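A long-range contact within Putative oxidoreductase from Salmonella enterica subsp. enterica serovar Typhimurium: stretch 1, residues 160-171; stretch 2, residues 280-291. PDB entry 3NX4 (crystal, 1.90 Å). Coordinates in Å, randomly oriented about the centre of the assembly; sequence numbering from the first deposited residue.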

# COMPACT_ATOMS: atom_id res chain seq x y z
N GLY A 160 -0.37 -19.04 -4.92
CA GLY A 160 -0.04 -19.41 -3.55
C GLY A 160 1.01 -20.51 -3.45
O GLY A 160 1.93 -20.42 -2.64
N SER A 161 0.89 -21.55 -4.27
CA SER A 161 1.86 -22.64 -4.23
C SER A 161 3.25 -22.12 -4.57
O SER A 161 4.23 -22.45 -3.91
CB SER A 161 1.47 -23.76 -5.21
OG SER A 161 0.28 -24.41 -4.79
N THR A 162 3.33 -21.31 -5.63
CA THR A 162 4.61 -20.79 -6.07
C THR A 162 5.20 -19.89 -4.98
O THR A 162 6.39 -19.96 -4.67
CB THR A 162 4.49 -19.99 -7.40
OG1 THR A 162 3.66 -20.71 -8.32
CG2 THR A 162 5.87 -19.78 -8.02
N ALA A 163 4.34 -19.06 -4.40
CA ALA A 163 4.76 -18.13 -3.35
C ALA A 163 5.37 -18.87 -2.15
O ALA A 163 6.40 -18.47 -1.61
CB ALA A 163 3.58 -17.28 -2.89
N VAL A 164 4.70 -19.94 -1.74
CA VAL A 164 5.16 -20.72 -0.58
C VAL A 164 6.55 -21.30 -0.90
O VAL A 164 7.48 -21.19 -0.10
CB VAL A 164 4.16 -21.84 -0.24
CG1 VAL A 164 4.77 -22.88 0.75
CG2 VAL A 164 2.84 -21.25 0.31
N ALA A 165 6.68 -21.86 -2.10
CA ALA A 165 7.93 -22.49 -2.54
C ALA A 165 9.08 -21.49 -2.63
O ALA A 165 10.20 -21.78 -2.22
CB ALA A 165 7.73 -23.20 -3.88
N LEU A 166 8.79 -20.31 -3.18
CA LEU A 166 9.79 -19.24 -3.28
C LEU A 166 10.23 -18.74 -1.90
O LEU A 166 11.42 -18.70 -1.61
CB LEU A 166 9.25 -18.06 -4.09
CG LEU A 166 9.06 -18.33 -5.58
CD1 LEU A 166 8.29 -17.18 -6.21
CD2 LEU A 166 10.41 -18.52 -6.26
N LEU A 167 9.27 -18.36 -1.07
CA LEU A 167 9.58 -17.86 0.27
C LEU A 167 10.35 -18.91 1.05
O LEU A 167 11.28 -18.58 1.77
CB LEU A 167 8.30 -17.49 1.03
CG LEU A 167 7.53 -16.28 0.46
CD1 LEU A 167 6.12 -16.21 1.06
CD2 LEU A 167 8.30 -14.97 0.66
N HIS A 168 9.96 -20.17 0.92
CA HIS A 168 10.67 -21.23 1.61
C HIS A 168 12.13 -21.30 1.16
O HIS A 168 13.05 -21.38 1.98
CB HIS A 168 10.00 -22.58 1.36
CG HIS A 168 10.71 -23.72 2.00
ND1 HIS A 168 10.83 -23.85 3.37
CD2 HIS A 168 11.36 -24.78 1.47
CE1 HIS A 168 11.51 -24.94 3.65
NE2 HIS A 168 11.85 -25.53 2.51
N LYS A 169 12.35 -21.27 -0.15
CA LYS A 169 13.71 -21.33 -0.69
C LYS A 169 14.53 -20.14 -0.22
O LYS A 169 15.72 -20.29 0.09
CB LYS A 169 13.68 -21.33 -2.23
CG LYS A 169 15.04 -21.58 -2.86
CD LYS A 169 15.79 -20.26 -3.09
CE LYS A 169 17.08 -20.47 -3.91
NZ LYS A 169 17.78 -19.17 -4.14
N LEU A 170 13.90 -18.97 -0.16
CA LEU A 170 14.58 -17.74 0.21
C LEU A 170 14.85 -17.63 1.70
O LEU A 170 15.47 -16.67 2.15
CB LEU A 170 13.81 -16.52 -0.29
CG LEU A 170 13.85 -16.45 -1.82
CD1 LEU A 170 12.76 -15.55 -2.38
CD2 LEU A 170 15.26 -16.04 -2.35
N GLY A 171 14.39 -18.62 2.47
CA GLY A 171 14.70 -18.67 3.89
C GLY A 171 13.64 -18.11 4.85
O GLY A 171 13.90 -18.02 6.05
N ALA A 280 14.22 -14.27 -14.63
CA ALA A 280 15.55 -14.64 -14.17
C ALA A 280 15.53 -15.11 -12.70
O ALA A 280 16.21 -16.07 -12.35
CB ALA A 280 16.51 -13.47 -14.35
N ARG A 281 14.76 -14.44 -11.85
CA ARG A 281 14.69 -14.82 -10.42
C ARG A 281 14.00 -16.18 -10.24
O ARG A 281 14.43 -17.00 -9.42
CB ARG A 281 13.97 -13.75 -9.58
CG ARG A 281 14.80 -12.47 -9.30
CD ARG A 281 15.86 -12.68 -8.23
NE ARG A 281 15.33 -13.26 -6.99
CZ ARG A 281 14.82 -12.55 -5.98
NH1 ARG A 281 14.78 -11.23 -6.06
NH2 ARG A 281 14.36 -13.17 -4.89
N LEU A 282 12.93 -16.40 -11.00
CA LEU A 282 12.24 -17.69 -10.97
C LEU A 282 13.18 -18.85 -11.30
O LEU A 282 13.21 -19.86 -10.60
CB LEU A 282 11.05 -17.67 -11.93
CG LEU A 282 9.82 -16.91 -11.41
CD1 LEU A 282 8.92 -16.54 -12.58
CD2 LEU A 282 9.06 -17.74 -10.36
N VAL A 283 13.96 -18.70 -12.36
CA VAL A 283 14.88 -19.76 -12.73
C VAL A 283 15.82 -20.05 -11.56
O VAL A 283 16.15 -21.20 -11.28
CB VAL A 283 15.68 -19.40 -14.00
CG1 VAL A 283 16.76 -20.44 -14.25
CG2 VAL A 283 14.74 -19.29 -15.18
N LYS A 284 16.22 -19.00 -10.86
CA LYS A 284 17.15 -19.14 -9.75
C LYS A 284 16.49 -19.68 -8.48
O LYS A 284 17.07 -20.49 -7.77
CB LYS A 284 17.83 -17.80 -9.47
CG LYS A 284 18.80 -17.82 -8.30
CD LYS A 284 19.46 -16.46 -8.09
CE LYS A 284 18.45 -15.39 -7.65
NZ LYS A 284 18.04 -15.49 -6.21
N ASP A 285 15.27 -19.23 -8.20
CA ASP A 285 14.69 -19.40 -6.87
C ASP A 285 13.68 -20.55 -6.69
O ASP A 285 13.39 -20.94 -5.55
CB ASP A 285 14.10 -18.08 -6.36
CG ASP A 285 15.18 -17.05 -6.09
OD1 ASP A 285 16.34 -17.45 -5.91
OD2 ASP A 285 14.87 -15.84 -6.06
N LEU A 286 13.14 -21.09 -7.78
CA LEU A 286 12.27 -22.27 -7.67
C LEU A 286 13.08 -23.56 -7.70
O LEU A 286 13.82 -23.80 -8.65
CB LEU A 286 11.23 -22.31 -8.78
CG LEU A 286 9.93 -21.54 -8.66
CD1 LEU A 286 9.04 -21.87 -9.85
CD2 LEU A 286 9.21 -21.88 -7.36
N PRO A 287 12.93 -24.40 -6.66
CA PRO A 287 13.61 -25.70 -6.66
C PRO A 287 13.02 -26.63 -7.72
O PRO A 287 11.84 -26.52 -8.04
CB PRO A 287 13.30 -26.25 -5.26
CG PRO A 287 12.05 -25.56 -4.85
CD PRO A 287 12.11 -24.19 -5.46
N GLU A 288 13.85 -27.54 -8.24
CA GLU A 288 13.40 -28.53 -9.22
C GLU A 288 12.19 -29.30 -8.72
O GLU A 288 11.27 -29.63 -9.48
CB GLU A 288 14.53 -29.51 -9.54
CG GLU A 288 14.07 -30.84 -10.10
CD GLU A 288 13.29 -30.70 -11.40
OE1 GLU A 288 13.79 -30.02 -12.32
OE2 GLU A 288 12.18 -31.26 -11.49
N SER A 289 12.18 -29.58 -7.42
CA SER A 289 11.09 -30.34 -6.82
C SER A 289 9.74 -29.67 -7.01
O SER A 289 8.71 -30.34 -7.01
CB SER A 289 11.37 -30.56 -5.33
OG SER A 289 11.32 -29.34 -4.62
N PHE A 290 9.73 -28.34 -7.16
CA PHE A 290 8.47 -27.61 -7.24
C PHE A 290 7.66 -28.00 -8.48
O PHE A 290 6.45 -28.21 -8.42
CB PHE A 290 8.71 -26.09 -7.27
CG PHE A 290 7.49 -25.30 -7.65
CD1 PHE A 290 6.52 -25.02 -6.70
CD2 PHE A 290 7.30 -24.86 -8.95
CE1 PHE A 290 5.38 -24.31 -7.04
CE2 PHE A 290 6.18 -24.15 -9.30
CZ PHE A 290 5.21 -23.87 -8.34
N TYR A 291 8.35 -28.08 -9.61
CA TYR A 291 7.71 -28.36 -10.89
C TYR A 291 6.99 -29.72 -10.87
O TYR A 291 5.88 -29.87 -11.37
CB TYR A 291 8.74 -28.30 -12.03
CG TYR A 291 9.47 -26.97 -12.10
CD1 TYR A 291 8.87 -25.87 -12.70
CD2 TYR A 291 10.75 -26.82 -11.58
CE1 TYR A 291 9.54 -24.65 -12.76
CE2 TYR A 291 11.42 -25.61 -11.65
CZ TYR A 291 10.81 -24.52 -12.24
OH TYR A 291 11.48 -23.30 -12.32

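Two segments more than a hundred residues apart in sequence meet where helix 160-169 crosses the end of helix 280-285 and the turn that follows it, burying 525 Å² in all. The helix axes come no closer than 10.7 Å and run at 67° to each other, so the gap is filled by side chains; the backbones draw nearest at L166 and L286, whose CA atoms lie 5.9 Å apart.

Apolar packing involves L286, the first residue to leave helical geometry: its CA-to-CB bond points away, yet its m,t rotamer brings CD2 back to 3.7 Å from L166 CD2, 4.0 Å from A165 CB and 4.0 Å from T162 CG2. L166 leaves its helix sideways and its end swings inward, setting CD1 4.3 Å from L282 CD2 and CD2 3.7 Å from D285 CB. A165 points straight at the other stretch, and its single methyl fits the narrow space there: A165 CB is 3.6 Å from F290 CD1. The F290 ring, directed toward the first helix, lies obliquely to this methyl and also to S161 O, 3.8 Å from F290 CE1, and T162 OG1, 3.5 Å from F290 CZ. T162 CG2 packs against both L286 and the ring, and T162 OG1, also near the ring, finds its hydrogen bond just outside the stretches.

A charged cluster forms around D285, which also points toward the first helix and uses both carboxylate oxygens. K169 NZ donates to D285 OD1 at 2.9 Å, the one hydrogen bond and salt bridge across the contact; the long lysine chain lets an exposed residue reach a buried acid. K284 NZ, from the same stretch as the aspartate, binds the same D285 OD1 at 2.6 Å. Sharing this oxygen leaves K169 NZ and K284 NZ 4.2 Å apart, a proximity of like charges that the carboxylate between them offsets. On the other oxygen, R281 NE and R281 NH2 donate to D285 OD2 at 2.8 and 3.0 Å, one helical turn back, helping to hold the acid in place. L170 covers this side of the cluster: its CD2 is 3.7 Å from D285 OD2 and its CD1 sits at the guanidinium edge, 3.8 Å from R281 NH2. The backbone oxygen D285 O is buried without a partner.

At the helix end, just beyond L170, G171 closes a Schellman motif with positive phi, where a CB would jam against the preceding carbonyl oxygen; glycine suits this position, and G171 itself does not touch the second stretch.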